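Local coordinates for cupin 2, conserved barrel domain protein (Shewanella frigidimarina, PDB 2PFW), which is of unknown function but, as a small single-domain cupin related to KdgF, probably acts on or binds a small molecule within its beta-barrel, at residues M2-T14 with L23-M35. Numbering follows the deposited sequence.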
HETATM    1  N   MSE A   2      17.416  -4.159  -8.045  1.00 55.15           N
HETATM    2  CA  MSE A   2      18.428  -3.216  -7.590  1.00 49.53           C
HETATM    3  C   MSE A   2      18.502  -3.129  -6.071  1.00 47.39           C
HETATM    4  O   MSE A   2      18.894  -2.105  -5.605  1.00 52.97           O
HETATM    5  CB  MSE A   2      18.194  -1.808  -8.170  1.00 54.25           C
HETATM    6  CG  MSE A   2      16.964  -1.085  -7.608  1.00 50.57           C
HETATM    7 SE   MSE A   2      16.427   0.535  -8.591  1.00 73.98          SE
HETATM    8  CE  MSE A   2      14.689  -0.045  -8.971  1.00 47.28           C
ATOM      9  N   GLN A   3      18.122  -4.203  -5.381  1.00 46.23           N
ATOM     10  CA  GLN A   3      18.285  -4.251  -3.930  1.00 42.39           C
ATOM     11  C   GLN A   3      17.209  -3.410  -3.249  1.00 34.79           C
ATOM     12  O   GLN A   3      16.391  -3.940  -2.496  1.00 33.34           O
ATOM     13  CB  GLN A   3      19.666  -3.774  -3.487  1.00 45.95           C
ATOM     14  CG  GLN A   3      20.879  -4.382  -4.159  1.00 48.84           C
ATOM     15  CD  GLN A   3      21.167  -5.811  -3.735  1.00 50.93           C
ATOM     16  OE1 GLN A   3      21.044  -6.129  -2.553  1.00 54.02           O
ATOM     17  NE2 GLN A   3      21.531  -6.657  -4.691  1.00 59.05           N
ATOM     18  N   GLN A   4      17.196  -2.102  -3.505  1.00 32.66           N
ATOM     19  CA  GLN A   4      16.096  -1.284  -2.989  1.00 30.71           C
ATOM     20  C   GLN A   4      15.879  -0.050  -3.859  1.00 26.36           C
ATOM     21  O   GLN A   4      16.663   0.226  -4.762  1.00 30.52           O
ATOM     22  CB  GLN A   4      16.339  -0.897  -1.536  1.00 28.35           C
ATOM     23  CG  GLN A   4      17.623  -0.135  -1.254  1.00 28.17           C
ATOM     24  CD  GLN A   4      17.712   0.269   0.208  1.00 31.70           C
ATOM     25  OE1 GLN A   4      17.606  -0.576   1.101  1.00 38.04           O
ATOM     26  NE2 GLN A   4      17.903   1.559   0.460  1.00 41.53           N
ATOM     27  N   SER A   5      14.806   0.680  -3.589  1.00 26.50           N
ATOM     28  CA  SER A   5      14.472   1.865  -4.375  1.00 29.53           C
ATOM     29  C   SER A   5      14.995   3.127  -3.694  1.00 26.94           C
ATOM     30  O   SER A   5      15.335   3.088  -2.511  1.00 22.71           O
ATOM     31  CB  SER A   5      12.957   1.965  -4.562  1.00 23.57           C
ATOM     32  OG  SER A   5      12.330   2.042  -3.292  1.00 18.65           O
ATOM     33  N   GLU A   6      15.045   4.230  -4.428  1.00 26.32           N
ATOM     34  CA  GLU A   6      15.137   5.572  -3.857  1.00 27.61           C
ATOM     35  C   GLU A   6      14.188   5.711  -2.678  1.00 25.75           C
ATOM     36  O   GLU A   6      13.195   4.983  -2.584  1.00 27.20           O
ATOM     37  CB  GLU A   6      14.828   6.608  -4.937  1.00 29.07           C
ATOM     38  CG  GLU A   6      15.502   7.953  -4.743  1.00 32.25           C
ATOM     39  CD  GLU A   6      16.916   7.958  -5.292  1.00 37.61           C
ATOM     40  OE1 GLU A   6      17.175   7.130  -6.194  1.00 48.50           O
ATOM     41  OE2 GLU A   6      17.739   8.774  -4.827  1.00 48.14           O
ATOM     42  N   HIS A   7      14.469   6.632  -1.761  1.00 22.55           N
ATOM     43  CA  HIS A   7      13.591   6.840  -0.617  1.00 22.11           C
ATOM     44  C   HIS A   7      12.315   7.581  -1.010  1.00 16.89           C
ATOM     45  O   HIS A   7      11.332   7.547  -0.274  1.00 14.64           O
ATOM     46  CB  HIS A   7      14.315   7.616   0.483  1.00 26.45           C
ATOM     47  CG  HIS A   7      15.453   6.856   1.092  1.00 31.10           C
ATOM     48  ND1 HIS A   7      16.414   7.464   1.870  1.00 33.53           N
ATOM     49  CD2 HIS A   7      15.790   5.545   1.045  1.00 29.27           C
ATOM     50  CE1 HIS A   7      17.291   6.565   2.273  1.00 33.58           C
ATOM     51  NE2 HIS A   7      16.936   5.389   1.786  1.00 30.59           N
ATOM     52  N   PHE A   8      12.355   8.243  -2.158  1.00 20.47           N
ATOM     53  CA  PHE A   8      11.232   9.034  -2.644  1.00 21.20           C
ATOM     54  C   PHE A   8      10.859   8.626  -4.065  1.00 14.89           C
ATOM     55  O   PHE A   8      11.720   8.380  -4.903  1.00 18.53           O
ATOM     56  CB  PHE A   8      11.557  10.527  -2.610  1.00 20.63           C
ATOM     57  CG  PHE A   8      11.653  11.129  -1.223  1.00 16.06           C
ATOM     58  CD1 PHE A   8      10.530  11.511  -0.525  1.00 16.32           C
ATOM     59  CD2 PHE A   8      12.893  11.317  -0.625  1.00 22.83           C
ATOM     60  CE1 PHE A   8      10.620  12.074   0.735  1.00 20.35           C
ATOM     61  CE2 PHE A   8      12.998  11.874   0.634  1.00 15.85           C
ATOM     62  CZ  PHE A   8      11.860  12.254   1.318  1.00 18.23           C
ATOM     63  N   SER A   9       9.556   8.563  -4.353  1.00 22.64           N
ATOM     64  CA  SER A   9       9.139   8.356  -5.745  1.00 21.68           C
ATOM     65  C   SER A   9       8.000   9.308  -6.105  1.00 18.03           C
ATOM     66  O   SER A   9       7.051   9.462  -5.339  1.00 21.87           O
ATOM     67  CB  SER A   9       8.726   6.903  -5.970  1.00 21.96           C
ATOM     68  OG  SER A   9       9.846   6.040  -5.981  1.00 24.18           O
ATOM     69  N   PHE A  10       8.119   9.931  -7.262  1.00 23.26           N
ATOM     70  CA  PHE A  10       7.124  10.819  -7.837  1.00 24.25           C
ATOM     71  C   PHE A  10       6.354  10.113  -8.949  1.00 19.60           C
ATOM     72  O   PHE A  10       6.978   9.690  -9.923  1.00 21.65           O
ATOM     73  CB  PHE A  10       7.821  12.047  -8.412  1.00 25.80           C
ATOM     74  CG  PHE A  10       8.358  13.010  -7.370  1.00 22.50           C
ATOM     75  CD1 PHE A  10       7.496  13.594  -6.465  1.00 24.34           C
ATOM     76  CD2 PHE A  10       9.709  13.303  -7.317  1.00 28.41           C
ATOM     77  CE1 PHE A  10       7.961  14.478  -5.509  1.00 29.91           C
ATOM     78  CE2 PHE A  10      10.181  14.198  -6.369  1.00 31.20           C
ATOM     79  CZ  PHE A  10       9.310  14.780  -5.468  1.00 25.59           C
ATOM     80  N   GLY A  11       5.048   9.995  -8.790  1.00 24.61           N
ATOM     81  CA  GLY A  11       4.191   9.290  -9.728  1.00 25.26           C
ATOM     82  C   GLY A  11       4.388   9.733 -11.163  1.00 25.05           C
ATOM     83  O   GLY A  11       4.191   8.955 -12.096  1.00 28.70           O
ATOM     84  N   GLU A  12       4.786  10.988 -11.362  1.00 26.74           N
ATOM     85  CA  GLU A  12       4.898  11.562 -12.697  1.00 27.63           C
ATOM     86  C   GLU A  12       6.235  11.254 -13.347  1.00 25.43           C
ATOM     87  O   GLU A  12       6.417  11.532 -14.538  1.00 26.06           O
ATOM     88  CB  GLU A  12       4.688  13.081 -12.638  1.00 27.90           C
ATOM     89  CG  GLU A  12       3.411  13.522 -11.959  1.00 26.90           C
ATOM     90  CD  GLU A  12       2.151  13.045 -12.655  1.00 33.08           C
ATOM     91  OE1 GLU A  12       2.061  13.157 -13.894  1.00 39.03           O
ATOM     92  OE2 GLU A  12       1.237  12.558 -11.950  1.00 40.88           O
ATOM     93  N   GLN A  13       7.198  10.682 -12.614  1.00 26.33           N
ATOM     94  CA  GLN A  13       8.455  10.336 -13.286  1.00 26.18           C
ATOM     95  C   GLN A  13       8.662   8.829 -13.405  1.00 23.28           C
ATOM     96  O   GLN A  13       9.151   8.358 -14.434  1.00 27.71           O
ATOM     97  CB  GLN A  13       9.665  10.949 -12.581  1.00 27.19           C
ATOM     98  CG  GLN A  13       9.470  12.345 -12.019  1.00 28.58           C
ATOM     99  CD  GLN A  13      10.731  12.835 -11.328  1.00 28.33           C
ATOM    100  OE1 GLN A  13      10.863  12.753 -10.107  1.00 37.37           O
ATOM    101  NE2 GLN A  13      11.670  13.348 -12.108  1.00 28.97           N
ATOM    102  N   THR A  14       8.320   8.062 -12.376  1.00 26.21           N
ATOM    103  CA  THR A  14       8.616   6.633 -12.399  1.00 28.27           C
ATOM    104  C   THR A  14       7.943   5.972 -13.602  1.00 29.93           C
ATOM    105  O   THR A  14       6.755   6.190 -13.850  1.00 31.35           O
ATOM    106  CB  THR A  14       8.154   5.867 -11.149  1.00 28.15           C
ATOM    107  OG1 THR A  14       8.464   6.551  -9.931  1.00 31.22           O
ATOM    108  CG2 THR A  14       8.901   4.534 -11.104  1.00 28.90           C
ATOM    109  N   LEU A  23      -2.781  -4.893 -18.257  1.00 28.38           N
ATOM    110  CA  LEU A  23      -2.216  -4.455 -16.993  1.00 28.83           C
ATOM    111  C   LEU A  23      -1.028  -3.516 -17.206  1.00 26.17           C
ATOM    112  O   LEU A  23      -0.214  -3.726 -18.102  1.00 24.52           O
ATOM    113  CB  LEU A  23      -1.765  -5.649 -16.153  1.00 29.40           C
ATOM    114  CG  LEU A  23      -2.823  -6.552 -15.535  1.00 29.20           C
ATOM    115  CD1 LEU A  23      -2.324  -7.131 -14.215  1.00 32.93           C
ATOM    116  CD2 LEU A  23      -4.135  -5.817 -15.319  1.00 26.72           C
ATOM    117  N   LYS A  24      -0.948  -2.492 -16.365  1.00 27.74           N
ATOM    118  CA  LYS A  24       0.196  -1.585 -16.319  1.00 27.63           C
ATOM    119  C   LYS A  24       0.700  -1.469 -14.884  1.00 21.42           C
ATOM    120  O   LYS A  24      -0.111  -1.397 -13.962  1.00 24.12           O
ATOM    121  CB  LYS A  24      -0.164  -0.207 -16.856  1.00 29.05           C
ATOM    122  CG  LYS A  24      -0.316  -0.112 -18.365  1.00 30.56           C
ATOM    123  CD  LYS A  24      -0.578   1.314 -18.809  1.00 36.34           C
ATOM    124  CE  LYS A  24      -1.934   1.504 -19.470  1.00 38.40           C
ATOM    125  NZ  LYS A  24      -2.951   2.041 -18.517  1.00 38.53           N
ATOM    126  N   ARG A  25       2.013  -1.469 -14.679  1.00 26.40           N
ATOM    127  CA  ARG A  25       2.548  -1.557 -13.321  1.00 25.82           C
ATOM    128  C   ARG A  25       3.548  -0.434 -13.042  1.00 20.43           C
ATOM    129  O   ARG A  25       4.390  -0.141 -13.892  1.00 21.88           O
ATOM    130  CB  ARG A  25       3.224  -2.912 -13.088  1.00 26.56           C
ATOM    131  CG  ARG A  25       3.732  -3.130 -11.674  1.00 26.40           C
ATOM    132  CD  ARG A  25       4.110  -4.584 -11.419  1.00 28.04           C
ATOM    133  NE  ARG A  25       5.255  -4.971 -12.227  1.00 32.10           N
ATOM    134  CZ  ARG A  25       5.516  -6.135 -12.792  1.00 30.84           C
ATOM    135  NH1 ARG A  25       4.696  -7.168 -12.674  1.00 34.60           N
ATOM    136  NH2 ARG A  25       6.632  -6.282 -13.501  1.00 34.17           N
ATOM    137  N   GLN A  26       3.444   0.171 -11.863  1.00 22.35           N
ATOM    138  CA  GLN A  26       4.414   1.169 -11.430  1.00 21.97           C
ATOM    139  C   GLN A  26       4.965   0.856 -10.040  1.00 15.27           C
ATOM    140  O   GLN A  26       4.211   0.651  -9.092  1.00 18.88           O
ATOM    141  CB  GLN A  26       3.802   2.569 -11.408  1.00 24.97           C
ATOM    142  CG  GLN A  26       4.823   3.685 -11.204  1.00 23.31           C
ATOM    143  CD  GLN A  26       4.131   5.020 -11.007  1.00 19.34           C
ATOM    144  OE1 GLN A  26       3.269   5.123 -10.137  1.00 20.76           O
ATOM    145  NE2 GLN A  26       4.502   6.010 -11.805  1.00 28.37           N
HETATM  146  N   MSE A  27       6.287   0.831  -9.928  1.00 23.87           N
HETATM  147  CA  MSE A  27       6.943   0.676  -8.631  1.00 23.08           C
HETATM  148  C   MSE A  27       6.712   1.870  -7.722  1.00 20.18           C
HETATM  149  O   MSE A  27       6.987   2.941  -8.166  1.00 20.83           O
HETATM  150  CB  MSE A  27       8.454   0.451  -8.835  1.00 23.48           C
HETATM  151  CG  MSE A  27       9.176   0.078  -7.530  1.00 23.70           C
HETATM  152 SE   MSE A  27       8.515  -1.600  -6.739  1.00 32.37          SE
HETATM  153  CE  MSE A  27       8.755  -2.593  -8.310  1.00 16.58           C
ATOM    154  N   LEU A  28       6.222   1.645  -6.512  1.00 21.77           N
ATOM    155  CA  LEU A  28       6.078   2.718  -5.535  1.00 22.58           C
ATOM    156  C   LEU A  28       7.250   2.750  -4.557  1.00 26.73           C
ATOM    157  O   LEU A  28       7.639   3.809  -4.062  1.00 24.09           O
ATOM    158  CB  LEU A  28       4.779   2.558  -4.747  1.00 20.40           C
ATOM    159  CG  LEU A  28       3.504   2.530  -5.602  1.00 20.60           C
ATOM    160  CD1 LEU A  28       2.281   2.364  -4.724  1.00 18.37           C
ATOM    161  CD2 LEU A  28       3.413   3.786  -6.450  1.00 24.33           C
ATOM    162  N   GLY A  29       7.809   1.581  -4.263  1.00 24.08           N
ATOM    163  CA  GLY A  29       8.993   1.499  -3.415  1.00 22.43           C
ATOM    164  C   GLY A  29       9.227   0.072  -2.954  1.00 19.25           C
ATOM    165  O   GLY A  29       8.264  -0.671  -2.754  1.00 18.74           O
ATOM    166  N   PHE A  30      10.487  -0.316  -2.788  1.00 22.49           N
ATOM    167  CA  PHE A  30      10.797  -1.697  -2.427  1.00 24.78           C
ATOM    168  C   PHE A  30      12.164  -1.827  -1.749  1.00 23.65           C
ATOM    169  O   PHE A  30      13.041  -0.995  -1.989  1.00 23.58           O
ATOM    170  CB  PHE A  30      10.751  -2.581  -3.669  1.00 19.15           C
ATOM    171  CG  PHE A  30      11.928  -2.468  -4.611  1.00 23.22           C
ATOM    172  CD1 PHE A  30      11.957  -1.472  -5.572  1.00 24.74           C
ATOM    173  CD2 PHE A  30      12.995  -3.352  -4.548  1.00 24.87           C
ATOM    174  CE1 PHE A  30      13.021  -1.357  -6.446  1.00 25.58           C
ATOM    175  CE2 PHE A  30      14.070  -3.238  -5.407  1.00 25.41           C
ATOM    176  CZ  PHE A  30      14.086  -2.233  -6.357  1.00 31.84           C
ATOM    177  N   ASN A  31      12.344  -2.855  -0.932  1.00 23.51           N
ATOM    178  CA  ASN A  31      13.605  -3.553  -0.678  1.00 28.06           C
ATOM    179  C   ASN A  31      13.359  -5.060  -0.612  1.00 28.03           C
ATOM    180  O   ASN A  31      12.258  -5.544  -0.863  1.00 21.44           O
ATOM    181  CB  ASN A  31      14.273  -3.033   0.594  1.00 23.29           C
ATOM    182  CG  ASN A  31      13.461  -3.281   1.839  1.00 22.69           C
ATOM    183  OD1 ASN A  31      12.486  -4.030   1.834  1.00 24.33           O
ATOM    184  ND2 ASN A  31      13.849  -2.651   2.944  1.00 29.13           N
ATOM    185  N   HIS A  32      14.386  -5.814  -0.263  1.00 28.67           N
ATOM    186  CA  HIS A  32      14.342  -7.255  -0.138  1.00 26.92           C
ATOM    187  C   HIS A  32      13.121  -7.781   0.596  1.00 25.39           C
ATOM    188  O   HIS A  32      12.665  -8.900   0.333  1.00 25.79           O
ATOM    189  CB  HIS A  32      15.601  -7.746   0.604  1.00 28.89           C
ATOM    190  CG  HIS A  32      15.598  -7.363   2.052  1.00 25.50           C
ATOM    191  ND1 HIS A  32      15.991  -6.109   2.472  1.00 30.95           N
ATOM    192  CD2 HIS A  32      15.254  -8.033   3.171  1.00 29.48           C
ATOM    193  CE1 HIS A  32      15.890  -6.027   3.787  1.00 31.79           C
ATOM    194  NE2 HIS A  32      15.445  -7.186   4.239  1.00 32.02           N
ATOM    195  N   GLU A  33      12.531  -7.047   1.538  1.00 23.05           N
ATOM    196  CA  GLU A  33      11.493  -7.685   2.348  1.00 23.15           C
ATOM    197  C   GLU A  33      10.149  -6.983   2.245  1.00 16.65           C
ATOM    198  O   GLU A  33       9.171  -7.413   2.857  1.00 17.02           O
ATOM    199  CB  GLU A  33      11.947  -7.753   3.806  1.00 27.77           C
ATOM    200  CG  GLU A  33      11.684  -6.516   4.636  1.00 24.68           C
ATOM    201  CD  GLU A  33      12.230  -6.634   6.048  1.00 31.52           C
ATOM    202  OE1 GLU A  33      12.715  -7.726   6.418  1.00 38.53           O
ATOM    203  OE2 GLU A  33      12.172  -5.629   6.789  1.00 32.72           O
ATOM    204  N   LEU A  34      10.076  -5.900   1.480  1.00 23.35           N
ATOM    205  CA  LEU A  34       8.819  -5.156   1.369  1.00 21.60           C
ATOM    206  C   LEU A  34       8.727  -4.491   0.005  1.00 19.16           C
ATOM    207  O   LEU A  34       9.734  -4.009  -0.513  1.00 21.14           O
ATOM    208  CB  LEU A  34       8.683  -4.103   2.468  1.00 24.51           C
ATOM    209  CG  LEU A  34       7.392  -3.282   2.461  1.00 24.46           C
ATOM    210  CD1 LEU A  34       6.185  -4.160   2.764  1.00 21.27           C
ATOM    211  CD2 LEU A  34       7.461  -2.138   3.463  1.00 18.71           C
HETATM  212  N   MSE A  35       7.540  -4.471  -0.597  1.00 22.19           N
HETATM  213  CA  MSE A  35       7.424  -3.944  -1.961  1.00 17.80           C
HETATM  214  C   MSE A  35       5.995  -3.531  -2.301  1.00 22.80           C
HETATM  215  O   MSE A  35       5.112  -4.284  -2.042  1.00 23.45           O
HETATM  216  CB  MSE A  35       7.944  -4.955  -2.986  1.00 22.51           C
HETATM  217  CG  MSE A  35       7.553  -4.670  -4.435  1.00 22.74           C
HETATM  218 SE   MSE A  35       8.294  -5.891  -5.769  1.00 32.32          SE
HETATM  219  CE  MSE A  35       9.808  -4.887  -6.188  1.00 28.21           C
TER
HETATM  220  O   HOH W   1      10.238   5.485  -3.254  1.00 20.63           O
HETATM  221  O   HOH W   2       9.785   3.595  -7.367  1.00 23.92           O
HETATM  222  O   HOH W   3       6.420   5.813  -8.376  1.00 24.04           O
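Gln26 reaches from strand 23-31 into the turn at Gly11 to Thr14. Its CB leads toward the turn; CG, anti to the backbone N (chi1 -170°), lies 4.0 Å from Thr14 CB, and the extended chain carries the amide to the two loop carbonyls, with CD 4.0 Å from Thr14 O and 4.1 Å from Gly11 O. At the tip NE2 gives one N-H to Gly11 O (3.0 Å) and the other to Thr14 O (3.0 Å). Both acceptors lie close to the amide plane, so the two bonds together restrain its rotation. A leucine here would probably leave both carbonyls without their shared donor and the turn freer to shift. At the far end, Ser5 grips Phe30 twice: Ser5 N donates to Phe30 O (2.9 Å), and Phe30 N to Ser5 OG (3.0 Å, 164° at the hydrogen). The Phe30 ring receives Gln4 CA over one face, a CH-pi contact, while selenomethionine Met2 sets SE beside the ring edge, 5.4 Å from the centroid, a Met-aromatic contact, with its methyl CE against the same edge. Between these ends separate waters join Ser9 OG to Leu28 O, Ser9 OG to Met27 O and Thr14 OG1 to Met27 O. The N-terminal segment thus lies along strand 23-31 of its own cupin barrel, while its short strand 8-9 extends a sheet of the second subunit across the dimer interface.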